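PDB 5W7W: aprataxin and PNK-like factor from Homo sapiens, which acts as a histone chaperone in repair of single- and double-strand DNA breaks, using this FHA domain to bind XRCC1 and XRCC4. Local coordinates for residues L34-L48 against S91-I103. Residues are numbered along the deposited sequence; the frame is centred on the assembly and turned at random.
Sequences LGITDKRVSRRHAIL and SFSLLVDKYIFRI. With FMT (formic acid), chain D; FMT (formic acid), chain C.
The Tyr99 ring lies between Ile36 CG2, 4.1 Å from its centroid in a CH-pi contact, and Lys98 CG over the opposite face. Asp38 OD2 sits at the ring edge, near its plane, with the carboxylate turned 78° from the ring. Tyr99 OH donates to Asp38 OD2 at 2.6 Å, on the anti lone pair. Arg40 grips Asp38 side-on through the syn lone pairs: NE to Asp38 OD1 at 2.9 Å and NH2 to Asp38 OD2 at 2.8 Å. Arg40 N also bonds Asp38 OD1, closing an Asx turn. Asp38 CG is swung opposite the backbone N (chi1 -165°), which brings the carboxylate to both Tyr99 OH and Arg40. Leu95 CD1 covers one guanidinium face. With alanine at Asp38, Tyr99 OH and the Arg40 guanidinium would probably lose their shared acceptor, and the arginine could swing away. Deeper in, Leu94 CD1 meets Ile36 CD1 at 3.8 Å. Leu94 CB lies over one His45 face, near the rim. His45 NE2 bonds Pro64 O. The contact thus ties the loop before strand 46-51 to the 94-99 turn of the other sheet of the FHA beta sandwich. Four donors converge on one carboxylate, which probably stabilises its negative charge and fixes its rotation.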
loop_
_atom_site.group_PDB
_atom_site.type_symbol
_atom_site.label_atom_id
_atom_site.label_comp_id
_atom_site.label_asym_id
_atom_site.label_seq_id
_atom_site.Cartn_x
_atom_site.Cartn_y
_atom_site.Cartn_z
ATOM N N LEU A 34 1.468 -1.634 -9.924
ATOM C CA LEU A 34 0.102 -1.876 -9.499
ATOM C C LEU A 34 -0.884 -1.813 -10.653
ATOM O O LEU A 34 -2.065 -2.119 -10.458
ATOM C CB LEU A 34 -0.304 -0.855 -8.420
ATOM C CG LEU A 34 0.599 -0.795 -7.188
ATOM C CD1 LEU A 34 0.120 0.242 -6.187
ATOM C CD2 LEU A 34 0.678 -2.146 -6.538
ATOM N N GLY A 35 -0.424 -1.432 -11.843
ATOM C CA GLY A 35 -1.308 -1.354 -12.990
ATOM C C GLY A 35 -2.223 -0.159 -12.986
ATOM O O GLY A 35 -3.345 -0.234 -13.489
ATOM N N ILE A 36 -1.775 0.954 -12.426
ATOM C CA ILE A 36 -2.595 2.143 -12.272
ATOM C C ILE A 36 -2.181 3.163 -13.327
ATOM O O ILE A 36 -1.004 3.527 -13.420
ATOM C CB ILE A 36 -2.437 2.728 -10.861
ATOM C CG1 ILE A 36 -2.955 1.733 -9.822
ATOM C CG2 ILE A 36 -3.142 4.069 -10.753
ATOM C CD1 ILE A 36 -2.654 2.150 -8.397
ATOM N N THR A 37 -3.136 3.611 -14.140
ATOM C CA THR A 37 -2.939 4.729 -15.061
ATOM C C THR A 37 -4.066 5.689 -14.721
ATOM O O THR A 37 -5.228 5.433 -15.046
ATOM C CB THR A 37 -3.008 4.296 -16.529
ATOM O OG1 THR A 37 -1.980 3.336 -16.799
ATOM C CG2 THR A 37 -2.818 5.497 -17.468
ATOM N N ASP A 38 -3.731 6.775 -14.040
ATOM C CA ASP A 38 -4.751 7.625 -13.443
ATOM C C ASP A 38 -4.102 8.927 -13.017
ATOM O O ASP A 38 -3.186 8.920 -12.190
ATOM C CB ASP A 38 -5.366 6.892 -12.249
ATOM C CG ASP A 38 -6.668 7.512 -11.762
ATOM O OD1 ASP A 38 -6.819 8.751 -11.775
ATOM O OD2 ASP A 38 -7.549 6.738 -11.370
ATOM N N LYS A 39 -4.582 10.043 -13.568
ATOM C CA LYS A 39 -4.037 11.347 -13.236
ATOM C C LYS A 39 -4.198 11.688 -11.759
ATOM O O LYS A 39 -3.488 12.570 -11.262
ATOM C CB LYS A 39 -4.743 12.409 -14.084
ATOM C CG LYS A 39 -6.251 12.471 -13.870
ATOM N N ARG A 40 -5.106 11.024 -11.048
ATOM C CA ARG A 40 -5.356 11.321 -9.643
ATOM C C ARG A 40 -4.323 10.704 -8.715
ATOM O O ARG A 40 -4.314 11.005 -7.517
ATOM C CB ARG A 40 -6.739 10.803 -9.247
ATOM C CG ARG A 40 -7.893 11.488 -10.003
ATOM C CD ARG A 40 -9.219 10.804 -9.740
ATOM N NE ARG A 40 -9.254 9.479 -10.334
ATOM C CZ ARG A 40 -10.297 8.664 -10.294
ATOM N NH1 ARG A 40 -11.420 9.048 -9.713
ATOM N NH2 ARG A 40 -10.212 7.465 -10.842
ATOM N N VAL A 41 -3.463 9.839 -9.226
ATOM C CA VAL A 41 -2.469 9.147 -8.422
ATOM C C VAL A 41 -1.099 9.532 -8.943
ATOM O O VAL A 41 -0.820 9.385 -10.137
ATOM C CB VAL A 41 -2.676 7.626 -8.488
ATOM C CG1 VAL A 41 -1.656 6.907 -7.635
ATOM C CG2 VAL A 41 -4.076 7.266 -8.035
ATOM N N SER A 42 -0.241 10.017 -8.051
ATOM C CA SER A 42 1.101 10.405 -8.435
ATOM C C SER A 42 1.935 9.172 -8.772
ATOM O O SER A 42 1.701 8.077 -8.258
ATOM C CB SER A 42 1.751 11.139 -7.262
ATOM O OG SER A 42 3.114 11.438 -7.510
ATOM N N ARG A 43 2.960 9.376 -9.608
ATOM C CA ARG A 43 3.980 8.353 -9.779
ATOM C C ARG A 43 4.741 8.122 -8.489
ATOM O O ARG A 43 5.303 7.038 -8.291
ATOM C CB ARG A 43 4.973 8.764 -10.860
ATOM C CG ARG A 43 4.358 8.835 -12.240
ATOM C CD ARG A 43 5.337 9.439 -13.256
ATOM N N ARG A 44 4.797 9.126 -7.620
ATOM C CA ARG A 44 5.488 9.043 -6.332
ATOM C C ARG A 44 4.463 9.324 -5.241
ATOM O O ARG A 44 4.483 10.354 -4.563
ATOM C CB ARG A 44 6.671 10.007 -6.261
ATOM C CG ARG A 44 7.824 9.638 -7.176
ATOM C CD ARG A 44 8.894 10.734 -7.148
ATOM N NE ARG A 44 8.316 11.978 -7.655
ATOM C CZ ARG A 44 8.385 12.395 -8.916
ATOM N NH1 ARG A 44 9.053 11.696 -9.831
ATOM N NH2 ARG A 44 7.785 13.527 -9.260
ATOM N N HIS A 45 3.532 8.397 -5.085
ATOM C CA HIS A 45 2.410 8.596 -4.172
ATOM C C HIS A 45 2.734 8.185 -2.735
ATOM O O HIS A 45 2.349 8.869 -1.774
ATOM C CB HIS A 45 1.203 7.805 -4.681
ATOM C CG HIS A 45 -0.100 8.330 -4.199
ATOM N ND1 HIS A 45 -0.882 9.153 -4.977
ATOM C CD2 HIS A 45 -0.763 8.164 -3.034
ATOM C CE1 HIS A 45 -1.977 9.473 -4.310
ATOM N NE2 HIS A 45 -1.919 8.906 -3.119
ATOM N N ALA A 46 3.457 7.078 -2.581
ATOM C CA ALA A 46 3.815 6.572 -1.266
ATOM C C ALA A 46 5.048 5.700 -1.398
ATOM O O ALA A 46 5.412 5.279 -2.495
ATOM C CB ALA A 46 2.655 5.787 -0.645
ATOM N N ILE A 47 5.694 5.452 -0.265
ATOM C CA ILE A 47 6.774 4.475 -0.161
ATOM C C ILE A 47 6.299 3.348 0.742
ATOM O O ILE A 47 5.822 3.599 1.853
ATOM C CB ILE A 47 8.052 5.109 0.410
ATOM C CG1 ILE A 47 8.456 6.329 -0.422
ATOM C CG2 ILE A 47 9.178 4.073 0.460
ATOM C CD1 ILE A 47 9.708 7.008 0.026
ATOM N N LEU A 48 6.427 2.113 0.273
ATOM C CA LEU A 48 6.268 0.942 1.121
ATOM C C LEU A 48 7.649 0.439 1.487
ATOM O O LEU A 48 8.550 0.435 0.641
ATOM C CB LEU A 48 5.540 -0.174 0.389
ATOM C CG LEU A 48 4.112 0.131 -0.002
ATOM C CD1 LEU A 48 3.510 -1.017 -0.774
ATOM C CD2 LEU A 48 3.271 0.413 1.199
ATOM N N SER A 91 -5.726 -2.810 5.509
ATOM C CA SER A 91 -5.822 -2.303 4.149
ATOM C C SER A 91 -5.246 -0.897 4.091
ATOM O O SER A 91 -5.261 -0.163 5.077
ATOM C CB SER A 91 -7.266 -2.253 3.663
ATOM O OG SER A 91 -7.859 -3.545 3.621
ATOM N N PHE A 92 -4.763 -0.524 2.910
ATOM C CA PHE A 92 -4.469 0.873 2.619
ATOM C C PHE A 92 -5.002 1.172 1.228
ATOM O O PHE A 92 -5.306 0.263 0.455
ATOM C CB PHE A 92 -2.966 1.186 2.683
ATOM C CG PHE A 92 -2.202 0.741 1.480
ATOM C CD1 PHE A 92 -1.698 -0.547 1.399
ATOM C CD2 PHE A 92 -1.985 1.596 0.419
ATOM C CE1 PHE A 92 -1.009 -0.961 0.279
ATOM C CE2 PHE A 92 -1.298 1.183 -0.691
ATOM C CZ PHE A 92 -0.805 -0.098 -0.759
ATOM N N SER A 93 -5.114 2.453 0.895
ATOM C CA SER A 93 -5.559 2.809 -0.440
ATOM C C SER A 93 -4.893 4.089 -0.909
ATOM O O SER A 93 -4.428 4.920 -0.118
ATOM C CB SER A 93 -7.076 2.946 -0.507
ATOM O OG SER A 93 -7.537 4.034 0.272
ATOM N N LEU A 94 -4.879 4.238 -2.228
ATOM C CA LEU A 94 -4.283 5.411 -2.851
ATOM C C LEU A 94 -5.310 6.474 -3.222
ATOM O O LEU A 94 -4.934 7.629 -3.443
ATOM C CB LEU A 94 -3.466 5.015 -4.085
ATOM C CG LEU A 94 -2.338 4.022 -3.817
ATOM C CD1 LEU A 94 -1.568 3.797 -5.116
ATOM C CD2 LEU A 94 -1.414 4.502 -2.745
ATOM N N LEU A 95 -6.588 6.121 -3.309
ATOM C CA LEU A 95 -7.693 7.074 -3.349
ATOM C C LEU A 95 -8.671 6.640 -2.269
ATOM O O LEU A 95 -8.607 5.523 -1.749
ATOM C CB LEU A 95 -8.397 7.130 -4.715
ATOM C CG LEU A 95 -7.544 7.623 -5.873
ATOM C CD1 LEU A 95 -8.330 7.486 -7.153
ATOM C CD2 LEU A 95 -7.120 9.078 -5.672
ATOM N N VAL A 96 -9.603 7.516 -1.909
ATOM C CA VAL A 96 -10.456 7.218 -0.763
ATOM C C VAL A 96 -11.258 5.948 -0.987
ATOM O O VAL A 96 -11.545 5.225 -0.028
ATOM C CB VAL A 96 -11.353 8.430 -0.422
ATOM C CG1 VAL A 96 -12.323 8.728 -1.544
ATOM C CG2 VAL A 96 -12.106 8.181 0.883
ATOM N N ASP A 97 -11.655 5.675 -2.229
ATOM C CA ASP A 97 -12.584 4.594 -2.542
ATOM C C ASP A 97 -12.127 3.765 -3.731
ATOM O O ASP A 97 -12.944 3.083 -4.354
ATOM C CB ASP A 97 -13.992 5.132 -2.793
ATOM C CG ASP A 97 -14.043 6.131 -3.921
ATOM O OD1 ASP A 97 -13.008 6.418 -4.558
ATOM O OD2 ASP A 97 -15.152 6.669 -4.171
ATOM N N LYS A 98 -10.843 3.812 -4.066
ATOM C CA LYS A 98 -10.323 3.107 -5.226
ATOM C C LYS A 98 -8.852 2.808 -4.973
ATOM O O LYS A 98 -8.191 3.509 -4.198
ATOM C CB LYS A 98 -10.486 3.954 -6.498
ATOM C CG LYS A 98 -10.286 3.202 -7.797
ATOM C CD LYS A 98 -10.609 4.081 -9.019
ATOM C CE LYS A 98 -10.398 3.367 -10.354
ATOM N NZ LYS A 98 -11.242 2.163 -10.489
ATOM N N TYR A 99 -8.337 1.766 -5.627
ATOM C CA TYR A 99 -6.955 1.338 -5.438
ATOM C C TYR A 99 -6.680 0.994 -3.969
ATOM O O TYR A 99 -5.752 1.516 -3.333
ATOM C CB TYR A 99 -5.966 2.378 -5.974
ATOM C CG TYR A 99 -6.281 2.851 -7.374
ATOM C CD1 TYR A 99 -6.356 1.949 -8.427
ATOM C CD2 TYR A 99 -6.514 4.187 -7.642
ATOM C CE1 TYR A 99 -6.641 2.372 -9.717
ATOM C CE2 TYR A 99 -6.808 4.618 -8.930
ATOM C CZ TYR A 99 -6.870 3.709 -9.952
ATOM O OH TYR A 99 -7.176 4.137 -11.239
ATOM N N ILE A 100 -7.525 0.123 -3.436
ATOM C CA ILE A 100 -7.489 -0.366 -2.066
ATOM C C ILE A 100 -6.827 -1.737 -2.097
ATOM O O ILE A 100 -7.135 -2.574 -2.962
ATOM C CB ILE A 100 -8.916 -0.466 -1.478
ATOM C CG1 ILE A 100 -9.724 0.826 -1.696
ATOM C CG2 ILE A 100 -8.852 -0.812 -0.004
ATOM C CD1 ILE A 100 -11.226 0.666 -1.545
ATOM N N PHE A 101 -5.927 -1.987 -1.149
ATOM C CA PHE A 101 -5.195 -3.241 -1.055
ATOM C C PHE A 101 -5.188 -3.756 0.365
ATOM O O PHE A 101 -4.925 -3.005 1.296
ATOM C CB PHE A 101 -3.750 -3.034 -1.488
ATOM C CG PHE A 101 -3.611 -2.594 -2.913
ATOM C CD1 PHE A 101 -3.500 -3.522 -3.947
ATOM C CD2 PHE A 101 -3.621 -1.255 -3.230
ATOM C CE1 PHE A 101 -3.388 -3.100 -5.265
ATOM C CE2 PHE A 101 -3.528 -0.843 -4.552
ATOM C CZ PHE A 101 -3.421 -1.771 -5.563
ATOM N N ARG A 102 -5.440 -5.051 0.515
ATOM C CA ARG A 102 -5.262 -5.754 1.769
ATOM C C ARG A 102 -3.850 -6.320 1.815
ATOM O O ARG A 102 -3.316 -6.776 0.804
ATOM C CB ARG A 102 -6.290 -6.879 1.901
ATOM C CG ARG A 102 -6.236 -7.521 3.264
ATOM C CD ARG A 102 -7.253 -8.630 3.482
ATOM N NE ARG A 102 -8.627 -8.202 3.205
ATOM C CZ ARG A 102 -9.444 -7.641 4.091
ATOM N NH1 ARG A 102 -9.053 -7.413 5.333
ATOM N NH2 ARG A 102 -10.676 -7.284 3.752
ATOM N N ILE A 103 -3.260 -6.303 2.996
ATOM C CA ILE A 103 -1.925 -6.853 3.219
ATOM C C ILE A 103 -2.034 -8.325 3.590
ATOM O O ILE A 103 -2.725 -8.678 4.550
ATOM C CB ILE A 103 -1.223 -6.086 4.344
ATOM C CG1 ILE A 103 -1.152 -4.588 4.055
ATOM C CG2 ILE A 103 0.154 -6.642 4.612
ATOM C CD1 ILE A 103 -0.709 -4.198 2.682
HETATM C C FMT D . -9.182 -0.323 -8.350
HETATM O O1 FMT D . -9.609 -0.063 -9.481
HETATM O O2 FMT D . -9.863 -0.137 -7.345
HETATM C C FMT C . -10.375 -8.587 0.085
HETATM O O1 FMT C . -11.313 -8.142 0.729
HETATM O O2 FMT C . -9.236 -8.579 0.538
HETATM O O HOH W 1 -5.849 2.824 -13.364
#